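Local coordinates for protein isoprenyl transferase (Helicobacter pylori, PDB 2DTN) that probably condenses isopentenyl diphosphate with an allylic pyrophosphate, with the help of magnesium, to make the long prenyl chain of undecaprenyl pyrophosphate, at residues K49-W54 against P219-K224. Residues are numbered along the deposited sequence; the frame is centred on the assembly and turned at random.
Sequences KDITIW and PDFTPK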
# COMPACT_ATOMS: atom_id res chain seq x y z
N LYS A 49 -9.86 -19.05 -12.87
CA LYS A 49 -11.24 -19.53 -12.92
C LYS A 49 -11.54 -20.32 -11.65
O LYS A 49 -12.56 -20.09 -10.99
CB LYS A 49 -11.47 -20.42 -14.15
CG LYS A 49 -12.92 -20.89 -14.30
CD LYS A 49 -13.32 -21.14 -15.76
CE LYS A 49 -12.77 -22.45 -16.33
NZ LYS A 49 -13.44 -23.65 -15.76
N ASP A 50 -10.65 -21.24 -11.30
CA ASP A 50 -10.83 -22.05 -10.10
C ASP A 50 -11.01 -21.18 -8.87
O ASP A 50 -11.90 -21.43 -8.06
CB ASP A 50 -9.63 -22.97 -9.91
CG ASP A 50 -9.74 -24.23 -10.73
OD1 ASP A 50 -10.26 -24.14 -11.87
OD2 ASP A 50 -9.31 -25.30 -10.25
N ILE A 51 -10.17 -20.16 -8.74
CA ILE A 51 -10.24 -19.27 -7.60
C ILE A 51 -11.51 -18.44 -7.55
O ILE A 51 -12.09 -18.28 -6.48
CB ILE A 51 -9.01 -18.33 -7.54
CG1 ILE A 51 -7.74 -19.14 -7.23
CG2 ILE A 51 -9.23 -17.26 -6.48
CD1 ILE A 51 -7.77 -19.91 -5.91
N THR A 52 -11.97 -17.92 -8.68
CA THR A 52 -13.18 -17.10 -8.64
C THR A 52 -14.40 -17.95 -8.29
O THR A 52 -15.25 -17.52 -7.50
CB THR A 52 -13.45 -16.37 -9.96
OG1 THR A 52 -14.10 -17.26 -10.87
CG2 THR A 52 -12.15 -15.89 -10.57
N ILE A 53 -14.50 -19.14 -8.87
CA ILE A 53 -15.62 -20.02 -8.59
C ILE A 53 -15.64 -20.41 -7.11
O ILE A 53 -16.69 -20.37 -6.46
CB ILE A 53 -15.55 -21.32 -9.42
CG1 ILE A 53 -15.74 -21.00 -10.89
CG2 ILE A 53 -16.62 -22.30 -8.94
CD1 ILE A 53 -15.64 -22.20 -11.77
N TRP A 54 -14.48 -20.79 -6.59
CA TRP A 54 -14.37 -21.16 -5.19
C TRP A 54 -14.94 -20.02 -4.35
O TRP A 54 -15.84 -20.22 -3.54
CB TRP A 54 -12.91 -21.40 -4.81
CG TRP A 54 -12.71 -21.84 -3.38
CD1 TRP A 54 -12.67 -23.13 -2.92
CD2 TRP A 54 -12.56 -21.00 -2.23
NE1 TRP A 54 -12.50 -23.14 -1.55
CE2 TRP A 54 -12.43 -21.85 -1.11
CE3 TRP A 54 -12.52 -19.61 -2.04
CZ2 TRP A 54 -12.26 -21.35 0.19
CZ3 TRP A 54 -12.35 -19.12 -0.75
CH2 TRP A 54 -12.23 -19.99 0.35
N PRO A 219 0.43 -20.46 -10.84
CA PRO A 219 -0.12 -21.69 -11.43
C PRO A 219 -0.28 -22.87 -10.45
O PRO A 219 -1.18 -23.69 -10.62
CB PRO A 219 0.86 -22.00 -12.55
CG PRO A 219 1.34 -20.63 -12.97
CD PRO A 219 1.58 -19.97 -11.63
N ASP A 220 0.57 -22.95 -9.44
CA ASP A 220 0.50 -24.03 -8.46
C ASP A 220 -0.43 -23.64 -7.31
O ASP A 220 -0.58 -24.39 -6.35
CB ASP A 220 1.89 -24.32 -7.88
CG ASP A 220 2.84 -24.89 -8.91
OD1 ASP A 220 2.55 -24.76 -10.12
OD2 ASP A 220 3.89 -25.45 -8.52
N PHE A 221 -1.03 -22.47 -7.41
CA PHE A 221 -1.91 -22.01 -6.34
C PHE A 221 -3.25 -22.68 -6.47
O PHE A 221 -3.91 -22.56 -7.50
CB PHE A 221 -2.07 -20.49 -6.38
CG PHE A 221 -2.64 -19.91 -5.12
CD1 PHE A 221 -1.90 -19.94 -3.94
CD2 PHE A 221 -3.91 -19.35 -5.11
CE1 PHE A 221 -2.43 -19.42 -2.75
CE2 PHE A 221 -4.45 -18.83 -3.93
CZ PHE A 221 -3.71 -18.86 -2.75
N THR A 222 -3.67 -23.38 -5.42
CA THR A 222 -4.93 -24.09 -5.44
C THR A 222 -5.90 -23.48 -4.45
O THR A 222 -5.52 -22.67 -3.61
CB THR A 222 -4.76 -25.57 -5.04
OG1 THR A 222 -4.43 -25.63 -3.65
CG2 THR A 222 -3.65 -26.21 -5.85
N PRO A 223 -7.19 -23.85 -4.55
CA PRO A 223 -8.18 -23.31 -3.63
C PRO A 223 -7.88 -23.74 -2.19
O PRO A 223 -8.25 -23.06 -1.24
CB PRO A 223 -9.48 -23.89 -4.15
CG PRO A 223 -9.24 -23.92 -5.63
CD PRO A 223 -7.85 -24.50 -5.70
N LYS A 224 -7.20 -24.87 -2.04
CA LYS A 224 -6.88 -25.34 -0.69
C LYS A 224 -5.96 -24.35 -0.01
O LYS A 224 -6.13 -24.05 1.17
CB LYS A 224 -6.23 -26.72 -0.73
CG LYS A 224 -6.08 -27.32 0.65
CD LYS A 224 -5.61 -28.77 0.61
CE LYS A 224 -5.87 -29.45 1.95
NZ LYS A 224 -7.33 -29.45 2.29
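The indole of W54 has the backbone O of P223 over one face, 4.2 Å above the plane and displaced from the ring centre; on the same side of that plane P223 CB sits above and just outside the CD1 corner, 3.5 Å from W54 CD1. The indole is further placed by a ring stack with H58 and a weak NE1 bond to E227. The phenyl ring of F221 is met obliquely by I51, whose CD1 is 4.0 Å from F221 CD2 and equally far from CE2. With W54 CG anti to the backbone N (chi1 -178°), the indole reaches alongside P223, and the two side chains run in opposite senses. I51 lies roughly perpendicular to F221, its CD1 also resting 4.1 Å from P223 CA. Isoleucine suits this place because its methyl-tipped CD1 branch can touch the phenyl ring and the proline at once. Proline suits the first turn of a helix, where its lack of an N-H costs no helical bond, and its compact ring packs against I51 and W54, about one turn apart. Before it, T222 is the N-cap, its OG1 accepting a weak bond from K224 N at 3.3 Å. The contact thus packs the start of helix 223-236 against helix 37-57; L226 continues this apolar seam, and I51 also touches L63 of the central parallel sheet's strand 62-66.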